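Long-range contacts in L-methionine gamma-lyase (Fusobacterium nucleatum subsp. nucleatum, PDB 6LXU), which is a pyridoxal-phosphate-dependent enzyme of the Cys/Met metabolism family, assembled from four copies of one chain: residues G83-S88 and A222-T227; P65-L70 and Q251-I256; V153-T158 and I185-F190; T13-A18 and A75-G80; Y59-N64 and G245-P250. All coordinates share one frame; numbering follows the deposited sequence. Where two conformers were deposited one is given.

Contact 1 (G83-S88 and A222-T227); sequences GIAMSS and AGLVVT
Met86 lays the end of its thioether over Val225, with CE 3.7 Å from Val225 CG2 and the sulfur nearly as close. The bend at chi2 (78°) turns the chain back along the sheet, and it crosses Val225 obliquely. Because Met86 and Val225 are not directly paired, this flexible, unbranched side chain suits the diagonal reach; the compact valine offers one methyl to it. On the opposite face of the sheet the small Ala85 lets Leu224 come in, CD2 resting 3.7 Å from Ala85 CB. Leu224 also packs on Leu70 and Ile74 of helix 65-78, while Met86 and Val225 lie under Ala92 of helix 89-100.

The backbones run antiparallel, their short axes at 163°, and are tied by two hydrogen-bonded pairs. Ile84 and Val225 exchange both bonds, Val225 N reaching Ile84 O at 2.8 Å. Met86 and Gly223 do the same, and the bond from Gly223 N to Met86 O, 2.9 Å long, is almost straight at 176°. The turn after Met86 can fold close over Gly223, which has no side chain, with Ser88 O 3.2 Å from Gly223 CA in a CH···O contact. Ser88 then N-caps helix 89-100, its OG bonded to Gly91 N and also to Gly245 O of the second subunit.

The side chains that meet across the seam are apolar, and four exchanged bonds pair its inward amides; Ala85 N turns outward to Glu71, and Leu224 and Val226 bond to strand 205-209. This implies a buried seam held by its backbone, with side chains supplying packing surfaces for helices.

Contact 2 (P65-L70 and Q251-I256); sequences PTTTVL and QEAYYI
Leu70 and Ile256 make the tight part of this contact. Leu70 CG stands anti to the backbone N (chi1 174°), which carries both of its methyls across to the neighbouring helix, where the two side chains interlock branch against branch. Leu70 CD1 lies 3.6 Å from Ile256 CG2, and Leu70 CD2 lies 3.8 Å from Ile256 CD1. Branched aliphatic residues suit this end, since each fork offers two methyls to the other.

Toward the start of helix 65-78 the touch is lighter. Thr66 CG2 meets Ala253 CB at 4.0 Å, and Thr67 OG1 rests 3.8 Å from Ala253 CB in a van der Waals touch. Alanine is apt here: its short side chain allows the backbones to draw together, Thr67 CA and Ala253 CA being 5.5 Å apart. Thr66 uses its two branches differently, the methyl facing the helix and OG1 turned to Pro31 O and Tyr33 N. Even this looser side is buried, not open to solvent. Tyr254 leads away from the interface, its hydroxyl bonded to Asp219 of the third subunit.

No hydrogen bond links the two helices. Their short axes pass 8.7 Å apart at 32°, nearly in the same direction, a close helix-helix packing through small and aliphatic side chains, here joining helix 65-78 to helix 250-260, far apart in the chain, within the fold-type I architecture of pyridoxal-phosphate enzymes.

Contact 3 (V153-T158 and I185-F190); sequences VVYLET and IVDNTF
The Tyr155 ring has Ile185 O over one face, and its CE2 corner touches Ile185 CG2 at 3.7 Å. A water lies in the ring plane at the hydroxyl edge, while Asp187 CB approaches obliquely, 3.6 Å from Tyr155 OH. The Asp187 carboxylate is turned 78° from the ring; the Glu157 carboxylate, alongside and pointing the same way, is only 34° from that of Asp187.

The in-plane water joins all three groups. It accepts from Tyr155 OH at 2.7 Å and donates to Glu157 OE1 and to Asp187 OD2, bridging two acid oxygens, OE1 and OD2, that stand 4.0 Å apart. Glu157 OE1 is also met by Tyr114 N. The other oxygen of Asp187, OD1, is gripped by Thr189 N in an Asx turn and by Thr189 OG1 at 2.6 Å, which fixes the rotation of the carboxylate. OD2 lies close to N1 of the modified residue LLP at position 212, as expected of an aspartate in this family's cofactor site.

Behind these groups the parallel backbones alternate bonds, Leu156 N reaching Ile185 O at 2.8 Å and Asp187 N reaching Leu156 O at 2.9 Å. The two strands are the outer members of a beta-alpha-beta crossover: Leu156 and Val186 face its helix 169-176, Tyr155 and Ile185 pack against helix 89-100, and strand 205-209 continues the sheet beyond Val186.

Contact 4 (T13-A18 and A75-G80); sequences TTAIHA and AALEEG
Thr14 holds CG2 anti to its backbone N, and Leu77 holds CG anti to its carbonyl carbon (chi1 -69°); between them these torsions bring a threonine methyl and a leucine methyl together across two helix ends. Thr14 CG2 lies 4.0 Å from Leu77 CD2 as the two side chains pass antiparallel, flank to flank. The same CG2 also rests on Ala76, 3.9 Å from its CB, so the threonine methyl sits between two partners. Its hydroxyl turns back to Gly10 O, just before the helix, a bond that lets a polar residue present a purely apolar branch to the contact.

Ala76 CB is shared further with Ala18, whose CB comes within 3.8 Å, and Ala15 CB adds a more distant touch to Leu77 CD2 at 4.2 Å. Small residues suit this shallow meeting, in which no hydrogen bond runs between the two segments.

Both segments lie where helices stop. Helix 65-78 ends in a Schellman motif: Gly80 N bonds to Ala75 O at 3.0 Å, and Glu79 N makes a weaker bond to Ala76 O. Glu79 is the C-prime residue, with a positive phi of 59°. The carboxylate of Glu79 forms salt bridges to Lys8, Lys197 and Lys200, placing positive charges around this C-terminal end. At the other helix end, Ala18 O and Ala15 O both receive Lys73 NZ, from an earlier turn of helix 65-78, which straps helix 11-17 to the same partner, while on its far flank His17 NE2 bonds to Glu382 of the third subunit.

Contact 5 (Y59-N64 and G245-P250); sequences YTRLGN and GAVLGP
Arg61 and Val247 meet beside the cofactor pocket of the second subunit, whose LLP side chain is hydrogen-bonded to Arg61 NE and Tyr59 OH. The aliphatic part of Arg61 runs across the valine at about a right angle. Arg61 CG lies 3.5 Å from Val247 CG2, and Arg61 CB and CD each lie 3.7 Å from Val247 CG2. Beyond it the chain bends at chi3 (47°), so the guanidinium leaves the apolar surface and goes to the neighbouring subunit. Arginine serves both needs: a long aliphatic stem to lie on valine, and a charged end suited to the cofactor.

Val247 CG1 reaches the other way, to Thr60 CG2 at 4.1 Å. Thr60 OG1 is turned from this methyl pair; it bonds to Thr35 O and accepts from Asn64 ND2 in a 3.1 Å bond that is nearly straight (170°) and in the amide plane. ND2 also serves Tyr33 O, and the two bonds hold the amide while its nitrogen rests 3.6 Å from Pro250 CG. Pro250, a rigid ring at the start of helix 250-260, thus meets the residue that N-caps helix 65-78.

Gly245, with a positive phi of 56°, leads into an inverse gamma turn centred on Ala246, and this loop lies against the second subunit. The two loops, each entering a helix, thus form part of a subunit interface at which one chain completes the cofactor site of its partner, as is usual in the Cys/Met metabolism family of pyridoxal-phosphate enzymes.

In the fold
Contacts 1, 2 and 5 cluster, their centres 10 to 11 Å apart. The segments of contact 5 lead straight into the helices of contact 2, and both contacts touch contact 1, at the edge of the seven-stranded sheet. Contact 4 shares helix 65-78 with contact 2, about 14 Å away between centres. Contact 3 lies deeper in the same sheet as contact 1, about 14 Å from it and 24 Å from contact 5, and touches contact 4 through Asn188 and Glu78. Along the chain contact 3 nests inside contact 1, and contact 1 inside contacts 2 and 5. Segments far apart in the chain thus meet at one edge of the sheet, where contacts 1, 2 and 5 also touch the second subunit.

Contact 1 (G83-S88 and A222-T227)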
# COMPACT_ATOMS: atom_id res chain seq x y z
N GLY A 83 4.66 -24.25 3.07
CA GLY A 83 4.81 -23.28 2.00
C GLY A 83 5.92 -22.29 2.27
O GLY A 83 6.24 -22.00 3.42
N ILE A 84 6.53 -21.79 1.18
CA ILE A 84 7.52 -20.72 1.25
C ILE A 84 7.19 -19.72 0.16
O ILE A 84 6.90 -20.11 -0.97
CB ILE A 84 8.95 -21.22 1.01
CG1 ILE A 84 9.22 -22.56 1.68
CG2 ILE A 84 9.95 -20.18 1.50
CD1 ILE A 84 10.53 -23.12 1.20
N ALA A 85 7.24 -18.43 0.50
CA ALA A 85 6.99 -17.36 -0.45
C ALA A 85 8.26 -16.61 -0.80
O ALA A 85 9.14 -16.41 0.04
CB ALA A 85 5.96 -16.40 0.09
N MET A 86 8.32 -16.17 -2.06
CA MET A 86 9.43 -15.40 -2.60
C MET A 86 8.87 -14.27 -3.45
O MET A 86 7.71 -14.26 -3.83
CB MET A 86 10.36 -16.27 -3.45
CG MET A 86 11.06 -17.39 -2.69
SD MET A 86 10.02 -18.83 -2.37
CE MET A 86 11.29 -19.94 -1.76
N SER A 87 9.76 -13.35 -3.81
CA SER A 87 9.38 -12.14 -4.55
C SER A 87 9.30 -12.32 -6.07
O SER A 87 9.08 -11.33 -6.78
CB SER A 87 10.28 -10.99 -4.18
OG SER A 87 11.61 -11.30 -4.52
N SER A 88 9.42 -13.55 -6.57
CA SER A 88 9.02 -13.87 -7.95
C SER A 88 8.98 -15.38 -8.08
O SER A 88 9.56 -16.11 -7.27
CB SER A 88 10.00 -13.32 -8.99
OG SER A 88 11.24 -13.99 -8.94
N ALA A 222 5.62 -12.53 -7.77
CA ALA A 222 5.79 -13.37 -6.58
C ALA A 222 5.88 -14.84 -6.95
O ALA A 222 5.37 -15.26 -7.99
CB ALA A 222 4.62 -13.16 -5.63
N GLY A 223 6.52 -15.60 -6.08
CA GLY A 223 6.66 -17.04 -6.24
C GLY A 223 6.28 -17.76 -4.97
O GLY A 223 6.31 -17.20 -3.88
N LEU A 224 5.93 -19.04 -5.13
CA LEU A 224 5.57 -19.89 -4.00
C LEU A 224 6.14 -21.28 -4.21
O LEU A 224 6.24 -21.76 -5.34
CB LEU A 224 4.06 -19.99 -3.82
CG LEU A 224 3.34 -18.68 -3.50
CD1 LEU A 224 1.85 -18.79 -3.72
CD2 LEU A 224 3.65 -18.22 -2.10
N VAL A 225 6.52 -21.91 -3.09
CA VAL A 225 6.99 -23.29 -3.07
C VAL A 225 6.16 -24.06 -2.06
O VAL A 225 5.88 -23.53 -0.99
CB VAL A 225 8.48 -23.35 -2.65
CG1 VAL A 225 8.98 -24.79 -2.57
CG2 VAL A 225 9.36 -22.52 -3.58
N VAL A 226 5.79 -25.30 -2.39
CA VAL A 226 5.17 -26.21 -1.42
C VAL A 226 5.92 -27.52 -1.43
O VAL A 226 6.18 -28.10 -2.48
CB VAL A 226 3.68 -26.46 -1.70
CG1 VAL A 226 3.09 -27.37 -0.62
CG2 VAL A 226 2.91 -25.14 -1.73
N THR A 227 6.27 -28.00 -0.23
CA THR A 227 6.96 -29.27 -0.08
C THR A 227 6.85 -29.75 1.36
O THR A 227 6.17 -29.15 2.19
CB THR A 227 8.43 -29.13 -0.58
OG1 THR A 227 9.06 -30.42 -0.59
CG2 THR A 227 9.26 -28.20 0.26

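Contact 2 (P65-L70 and Q251-I256)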
# COMPACT_ATOMS: atom_id res chain seq x y z
N PRO A 65 4.53 -12.53 9.62
CA PRO A 65 3.21 -13.13 9.84
C PRO A 65 2.24 -13.02 8.66
O PRO A 65 1.46 -13.94 8.43
CB PRO A 65 2.68 -12.44 11.10
CG PRO A 65 3.71 -11.48 11.51
CD PRO A 65 4.89 -11.54 10.63
N THR A 66 2.26 -11.90 7.93
CA THR A 66 1.42 -11.80 6.73
C THR A 66 1.82 -12.88 5.72
O THR A 66 1.00 -13.61 5.18
CB THR A 66 1.50 -10.40 6.10
OG1 THR A 66 1.23 -9.41 7.09
CG2 THR A 66 0.56 -10.28 4.92
N THR A 67 3.12 -13.00 5.49
CA THR A 67 3.63 -13.98 4.55
C THR A 67 3.34 -15.41 5.00
O THR A 67 3.06 -16.27 4.17
CB THR A 67 5.12 -13.74 4.34
OG1 THR A 67 5.27 -12.35 4.02
CG2 THR A 67 5.66 -14.58 3.23
N THR A 68 3.42 -15.66 6.30
CA THR A 68 3.09 -16.99 6.82
C THR A 68 1.68 -17.44 6.44
O THR A 68 1.47 -18.60 6.08
CB THR A 68 3.26 -17.03 8.34
OG1 THR A 68 4.64 -16.85 8.63
CG2 THR A 68 2.78 -18.36 8.94
N VAL A 69 0.73 -16.53 6.51
CA VAL A 69 -0.64 -16.86 6.10
C VAL A 69 -0.69 -17.30 4.66
O VAL A 69 -1.31 -18.31 4.33
CB VAL A 69 -1.60 -15.70 6.38
CG1 VAL A 69 -2.96 -15.93 5.75
CG2 VAL A 69 -1.73 -15.51 7.88
N LEU A 70 -0.01 -16.55 3.79
CA LEU A 70 0.05 -16.91 2.38
C LEU A 70 0.68 -18.29 2.18
O LEU A 70 0.19 -19.11 1.40
CB LEU A 70 0.83 -15.85 1.61
CG LEU A 70 1.12 -16.14 0.14
CD1 LEU A 70 -0.17 -16.36 -0.64
CD2 LEU A 70 1.92 -15.00 -0.46
N GLN A 251 3.31 -6.10 1.64
CA GLN A 251 2.20 -5.56 0.84
C GLN A 251 1.81 -6.54 -0.26
O GLN A 251 0.62 -6.81 -0.49
CB GLN A 251 2.56 -4.22 0.21
CG GLN A 251 1.44 -3.65 -0.65
CD GLN A 251 0.21 -3.34 0.16
OE1 GLN A 251 0.31 -2.67 1.21
NE2 GLN A 251 -0.96 -3.79 -0.29
N GLU A 252 2.81 -7.08 -0.96
CA GLU A 252 2.54 -8.04 -2.01
C GLU A 252 1.97 -9.34 -1.46
O GLU A 252 1.07 -9.92 -2.07
CB GLU A 252 3.76 -8.28 -2.90
CG GLU A 252 4.03 -7.14 -3.87
CD GLU A 252 4.72 -5.93 -3.26
OE1 GLU A 252 5.43 -6.08 -2.23
OE2 GLU A 252 4.62 -4.81 -3.83
N ALA A 253 2.46 -9.79 -0.30
CA ALA A 253 1.84 -10.95 0.34
C ALA A 253 0.35 -10.71 0.58
O ALA A 253 -0.47 -11.60 0.32
CB ALA A 253 2.57 -11.30 1.63
N TYR A 254 0.01 -9.53 1.08
CA TYR A 254 -1.39 -9.17 1.31
C TYR A 254 -2.17 -9.18 -0.01
O TYR A 254 -3.28 -9.75 -0.08
CB TYR A 254 -1.53 -7.82 2.05
CG TYR A 254 -2.99 -7.55 2.28
CD1 TYR A 254 -3.68 -8.24 3.27
CD2 TYR A 254 -3.71 -6.72 1.42
CE1 TYR A 254 -5.04 -8.10 3.41
CE2 TYR A 254 -5.08 -6.57 1.57
CZ TYR A 254 -5.75 -7.28 2.55
OH TYR A 254 -7.12 -7.24 2.69
N TYR A 255 -1.63 -8.57 -1.06
CA TYR A 255 -2.31 -8.58 -2.35
C TYR A 255 -2.62 -10.01 -2.81
O TYR A 255 -3.68 -10.26 -3.38
CB TYR A 255 -1.48 -7.87 -3.42
CG TYR A 255 -1.54 -6.35 -3.46
CD1 TYR A 255 -2.75 -5.66 -3.53
CD2 TYR A 255 -0.37 -5.61 -3.58
CE1 TYR A 255 -2.77 -4.29 -3.67
CE2 TYR A 255 -0.40 -4.23 -3.71
CZ TYR A 255 -1.61 -3.57 -3.75
OH TYR A 255 -1.68 -2.19 -3.87
N ILE A 256 -1.69 -10.93 -2.60
CA ILE A 256 -1.91 -12.31 -3.05
C ILE A 256 -2.95 -13.01 -2.18
O ILE A 256 -3.83 -13.69 -2.70
CB ILE A 256 -0.61 -13.13 -3.09
CG1 ILE A 256 0.46 -12.46 -3.96
CG2 ILE A 256 -0.90 -14.54 -3.61
CD1 ILE A 256 1.86 -12.90 -3.63

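Contact 3 (V153-T158 and I185-F190)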
# COMPACT_ATOMS: atom_id res chain seq x y z
N VAL A 153 17.90 -33.83 -9.51
CA VAL A 153 16.61 -33.20 -9.80
C VAL A 153 16.10 -33.67 -11.15
O VAL A 153 16.83 -33.68 -12.14
CB VAL A 153 16.72 -31.65 -9.81
CG1 VAL A 153 15.48 -31.00 -10.42
CG2 VAL A 153 16.97 -31.13 -8.41
N VAL A 154 14.82 -34.02 -11.17
CA VAL A 154 14.05 -34.11 -12.40
C VAL A 154 13.05 -32.96 -12.33
O VAL A 154 12.25 -32.91 -11.39
CB VAL A 154 13.36 -35.49 -12.56
CG1 VAL A 154 12.38 -35.49 -13.71
CG2 VAL A 154 14.42 -36.56 -12.77
N TYR A 155 13.14 -32.02 -13.26
CA TYR A 155 12.37 -30.78 -13.23
C TYR A 155 11.37 -30.80 -14.37
O TYR A 155 11.76 -30.98 -15.52
CB TYR A 155 13.31 -29.58 -13.34
CG TYR A 155 12.61 -28.25 -13.17
CD1 TYR A 155 11.92 -27.68 -14.22
CD2 TYR A 155 12.61 -27.58 -11.96
CE1 TYR A 155 11.24 -26.48 -14.07
CE2 TYR A 155 11.96 -26.37 -11.79
CZ TYR A 155 11.27 -25.82 -12.85
OH TYR A 155 10.63 -24.60 -12.67
N LEU A 156 10.08 -30.63 -14.04
CA LEU A 156 9.00 -30.81 -15.01
C LEU A 156 8.05 -29.62 -15.01
O LEU A 156 7.91 -28.91 -14.01
CB LEU A 156 8.20 -32.07 -14.70
CG LEU A 156 9.02 -33.35 -14.54
CD1 LEU A 156 8.17 -34.47 -13.98
CD2 LEU A 156 9.65 -33.76 -15.86
N GLU A 157 7.34 -29.47 -16.12
CA GLU A 157 6.39 -28.37 -16.28
C GLU A 157 5.28 -28.85 -17.20
O GLU A 157 5.57 -29.30 -18.30
CB GLU A 157 7.14 -27.18 -16.88
CG GLU A 157 6.40 -25.87 -16.89
CD GLU A 157 7.23 -24.74 -17.47
OE1 GLU A 157 8.49 -24.67 -17.29
OE2 GLU A 157 6.60 -23.88 -18.11
N THR A 158 4.02 -28.79 -16.76
CA THR A 158 2.90 -29.26 -17.58
C THR A 158 1.61 -28.59 -17.13
O THR A 158 1.35 -28.56 -15.94
CB THR A 158 2.74 -30.80 -17.56
OG1 THR A 158 1.64 -31.19 -18.40
CG2 THR A 158 2.57 -31.37 -16.17
N ILE A 185 10.66 -31.92 -9.11
CA ILE A 185 10.19 -30.54 -8.93
C ILE A 185 9.28 -30.24 -10.09
O ILE A 185 9.66 -30.45 -11.24
CB ILE A 185 11.38 -29.55 -8.89
CG1 ILE A 185 12.37 -29.96 -7.79
CG2 ILE A 185 10.87 -28.13 -8.68
CD1 ILE A 185 13.62 -29.12 -7.72
N VAL A 186 8.09 -29.71 -9.81
CA VAL A 186 7.13 -29.36 -10.86
C VAL A 186 6.72 -27.90 -10.74
O VAL A 186 6.31 -27.44 -9.68
CB VAL A 186 5.87 -30.24 -10.80
CG1 VAL A 186 4.80 -29.77 -11.77
CG2 VAL A 186 6.26 -31.67 -11.09
N ASP A 187 6.80 -27.21 -11.87
CA ASP A 187 6.25 -25.86 -12.01
C ASP A 187 4.78 -26.00 -12.39
O ASP A 187 4.45 -26.34 -13.52
CB ASP A 187 7.06 -25.10 -13.06
CG ASP A 187 6.59 -23.67 -13.28
OD1 ASP A 187 5.45 -23.35 -12.89
OD2 ASP A 187 7.37 -22.89 -13.88
N ASN A 188 3.91 -25.75 -11.40
CA ASN A 188 2.47 -25.93 -11.51
C ASN A 188 1.72 -24.62 -11.79
O ASN A 188 0.53 -24.52 -11.53
CB ASN A 188 1.94 -26.59 -10.22
CG ASN A 188 0.57 -27.25 -10.38
OD1 ASN A 188 0.28 -27.83 -11.43
ND2 ASN A 188 -0.26 -27.18 -9.33
N THR A 189 2.44 -23.64 -12.34
CA THR A 189 1.87 -22.30 -12.58
C THR A 189 0.61 -22.32 -13.44
O THR A 189 -0.41 -21.77 -13.06
CB THR A 189 2.93 -21.38 -13.22
OG1 THR A 189 4.03 -21.20 -12.32
CG2 THR A 189 2.36 -20.02 -13.54
N PHE A 190 0.71 -22.93 -14.63
CA PHE A 190 -0.40 -22.87 -15.58
C PHE A 190 -1.64 -23.59 -15.08
O PHE A 190 -2.76 -23.12 -15.25
CB PHE A 190 -0.01 -23.52 -16.92
CG PHE A 190 0.76 -22.64 -17.87
CD1 PHE A 190 1.49 -21.52 -17.47
CD2 PHE A 190 0.73 -22.96 -19.22
CE1 PHE A 190 2.19 -20.75 -18.39
CE2 PHE A 190 1.44 -22.20 -20.15
CZ PHE A 190 2.15 -21.09 -19.73
O HOH W 1 9.75 -23.43 -14.97
O HOH W 2 3.28 -28.67 -14.12

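Contact 4 (T13-A18 and A75-G80)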
# COMPACT_ATOMS: atom_id res chain seq x y z
N THR A 13 -13.67 -22.44 0.11
CA THR A 13 -13.58 -22.33 1.57
C THR A 13 -12.11 -22.32 2.00
O THR A 13 -11.70 -21.51 2.84
CB THR A 13 -14.31 -23.49 2.23
OG1 THR A 13 -15.66 -23.47 1.74
CG2 THR A 13 -14.29 -23.38 3.73
N THR A 14 -11.33 -23.23 1.43
CA THR A 14 -9.92 -23.35 1.76
C THR A 14 -9.12 -22.11 1.36
O THR A 14 -8.35 -21.56 2.15
CB THR A 14 -9.34 -24.62 1.12
OG1 THR A 14 -10.05 -25.76 1.63
CG2 THR A 14 -7.86 -24.80 1.42
N ALA A 15 -9.31 -21.67 0.13
CA ALA A 15 -8.58 -20.48 -0.35
C ALA A 15 -8.90 -19.27 0.53
O ALA A 15 -8.01 -18.47 0.81
CB ALA A 15 -8.90 -20.20 -1.80
N ILE A 16 -10.16 -19.13 0.91
CA ILE A 16 -10.59 -17.98 1.69
C ILE A 16 -10.08 -18.07 3.13
O ILE A 16 -9.62 -17.07 3.69
CB ILE A 16 -12.12 -17.84 1.63
CG1 ILE A 16 -12.54 -17.44 0.21
CG2 ILE A 16 -12.61 -16.82 2.65
CD1 ILE A 16 -14.01 -17.62 -0.09
N HIS A 17 -10.21 -19.24 3.75
CA HIS A 17 -10.02 -19.36 5.20
C HIS A 17 -8.75 -20.05 5.67
O HIS A 17 -8.35 -19.84 6.82
CB HIS A 17 -11.22 -20.06 5.84
CG HIS A 17 -12.47 -19.24 5.80
ND1 HIS A 17 -12.68 -18.17 6.64
CD2 HIS A 17 -13.56 -19.32 5.01
CE1 HIS A 17 -13.86 -17.64 6.38
NE2 HIS A 17 -14.43 -18.33 5.41
N ALA A 18 -8.13 -20.90 4.85
CA ALA A 18 -7.00 -21.71 5.35
C ALA A 18 -5.85 -20.83 5.73
O ALA A 18 -5.64 -19.78 5.16
CB ALA A 18 -6.55 -22.71 4.31
N ALA A 75 0.14 -24.04 0.78
CA ALA A 75 0.37 -25.41 1.22
C ALA A 75 -0.97 -26.16 1.36
O ALA A 75 -1.07 -27.32 0.96
CB ALA A 75 1.12 -25.44 2.53
N ALA A 76 -1.98 -25.52 1.93
CA ALA A 76 -3.29 -26.16 2.05
C ALA A 76 -3.90 -26.48 0.69
O ALA A 76 -4.49 -27.56 0.50
CB ALA A 76 -4.24 -25.30 2.87
N LEU A 77 -3.76 -25.56 -0.26
CA LEU A 77 -4.31 -25.77 -1.60
C LEU A 77 -3.63 -26.89 -2.36
O LEU A 77 -4.31 -27.64 -3.07
CB LEU A 77 -4.25 -24.47 -2.41
CG LEU A 77 -5.20 -23.37 -1.92
CD1 LEU A 77 -4.83 -22.04 -2.55
CD2 LEU A 77 -6.66 -23.69 -2.19
N GLU A 78 -2.32 -27.02 -2.23
CA GLU A 78 -1.56 -28.10 -2.86
C GLU A 78 -1.56 -29.40 -2.05
O GLU A 78 -1.05 -30.42 -2.50
CB GLU A 78 -0.11 -27.66 -3.11
CG GLU A 78 0.05 -26.63 -4.21
CD GLU A 78 -0.13 -27.15 -5.63
OE1 GLU A 78 -0.37 -28.37 -5.84
OE2 GLU A 78 -0.05 -26.31 -6.57
N GLU A 79 -2.10 -29.33 -0.84
CA GLU A 79 -2.12 -30.46 0.11
C GLU A 79 -0.71 -30.95 0.43
O GLU A 79 -0.43 -32.15 0.49
CB GLU A 79 -3.05 -31.58 -0.38
CG GLU A 79 -4.49 -31.09 -0.54
CD GLU A 79 -5.44 -32.18 -0.99
OE1 GLU A 79 -5.35 -33.32 -0.50
OE2 GLU A 79 -6.29 -31.88 -1.85
N GLY A 80 0.19 -29.99 0.66
CA GLY A 80 1.52 -30.25 1.15
C GLY A 80 1.73 -29.76 2.56
O GLY A 80 0.89 -29.07 3.14

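Contact 5 (Y59-N64 and G245-P250)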
# COMPACT_ATOMS: atom_id res chain seq x y z
N TYR A 59 12.84 -11.39 11.80
CA TYR A 59 13.24 -10.48 10.72
C TYR A 59 12.58 -10.97 9.45
O TYR A 59 12.55 -12.16 9.19
CB TYR A 59 14.75 -10.52 10.57
CG TYR A 59 15.36 -9.56 9.59
CD1 TYR A 59 15.48 -8.23 9.89
CD2 TYR A 59 15.91 -10.01 8.39
CE1 TYR A 59 16.11 -7.35 9.03
CE2 TYR A 59 16.54 -9.15 7.51
CZ TYR A 59 16.65 -7.82 7.85
OH TYR A 59 17.33 -6.93 7.04
N THR A 60 12.05 -10.05 8.65
CA THR A 60 11.17 -10.43 7.55
C THR A 60 11.82 -11.32 6.49
O THR A 60 11.14 -12.15 5.91
CB THR A 60 10.50 -9.18 6.96
OG1 THR A 60 9.56 -8.76 7.95
CG2 THR A 60 9.78 -9.42 5.63
N ARG A 61 13.15 -11.22 6.27
CA ARG A 61 13.78 -12.16 5.33
C ARG A 61 13.62 -13.62 5.79
O ARG A 61 13.49 -14.51 4.95
CB ARG A 61 15.25 -11.82 5.07
CG ARG A 61 16.00 -12.82 4.19
CD ARG A 61 17.14 -12.20 3.36
NE ARG A 61 17.99 -11.32 4.15
CZ ARG A 61 18.87 -11.73 5.08
NH1 ARG A 61 19.08 -13.03 5.28
NH2 ARG A 61 19.51 -10.84 5.82
N LEU A 62 13.62 -13.85 7.10
CA LEU A 62 13.38 -15.19 7.66
C LEU A 62 11.93 -15.61 7.60
O LEU A 62 11.63 -16.79 7.35
CB LEU A 62 13.86 -15.27 9.11
CG LEU A 62 15.34 -15.02 9.35
CD1 LEU A 62 15.67 -15.01 10.84
CD2 LEU A 62 16.20 -16.03 8.62
N GLY A 63 11.02 -14.67 7.83
CA GLY A 63 9.59 -14.93 7.86
C GLY A 63 8.85 -13.74 8.41
O GLY A 63 9.43 -12.89 9.08
N ASN A 64 7.55 -13.68 8.12
CA ASN A 64 6.72 -12.53 8.48
C ASN A 64 5.29 -13.05 8.64
O ASN A 64 4.88 -13.90 7.86
CB ASN A 64 6.82 -11.50 7.34
CG ASN A 64 5.90 -10.32 7.51
OD1 ASN A 64 4.68 -10.43 7.34
ND2 ASN A 64 6.46 -9.15 7.82
N GLY A 245 17.93 -14.22 -1.53
CA GLY A 245 17.34 -13.06 -0.90
C GLY A 245 16.07 -12.57 -1.58
O GLY A 245 15.76 -11.38 -1.51
N ALA A 246 15.31 -13.47 -2.21
CA ALA A 246 14.10 -13.08 -2.94
C ALA A 246 12.91 -12.95 -1.97
O ALA A 246 11.96 -13.72 -2.02
CB ALA A 246 13.83 -14.07 -4.04
N VAL A 247 12.98 -11.92 -1.12
CA VAL A 247 12.04 -11.74 -0.03
C VAL A 247 10.80 -11.01 -0.50
O VAL A 247 10.88 -9.87 -0.97
CB VAL A 247 12.68 -10.95 1.12
CG1 VAL A 247 11.71 -10.74 2.26
CG2 VAL A 247 13.92 -11.68 1.64
N LEU A 248 9.64 -11.65 -0.35
CA LEU A 248 8.36 -11.06 -0.73
C LEU A 248 8.02 -9.88 0.20
O LEU A 248 8.10 -9.97 1.42
CB LEU A 248 7.26 -12.11 -0.66
CG LEU A 248 5.90 -11.67 -1.17
CD1 LEU A 248 5.94 -11.29 -2.64
CD2 LEU A 248 4.90 -12.80 -0.96
N GLY A 249 7.60 -8.77 -0.40
CA GLY A 249 7.15 -7.63 0.38
C GLY A 249 5.83 -7.95 1.09
O GLY A 249 4.95 -8.57 0.48
N PRO A 250 5.67 -7.54 2.36
CA PRO A 250 4.39 -7.80 3.03
C PRO A 250 3.18 -7.25 2.28
O PRO A 250 2.14 -7.91 2.24
CB PRO A 250 4.61 -7.21 4.41
CG PRO A 250 6.07 -7.40 4.66
CD PRO A 250 6.70 -7.11 3.32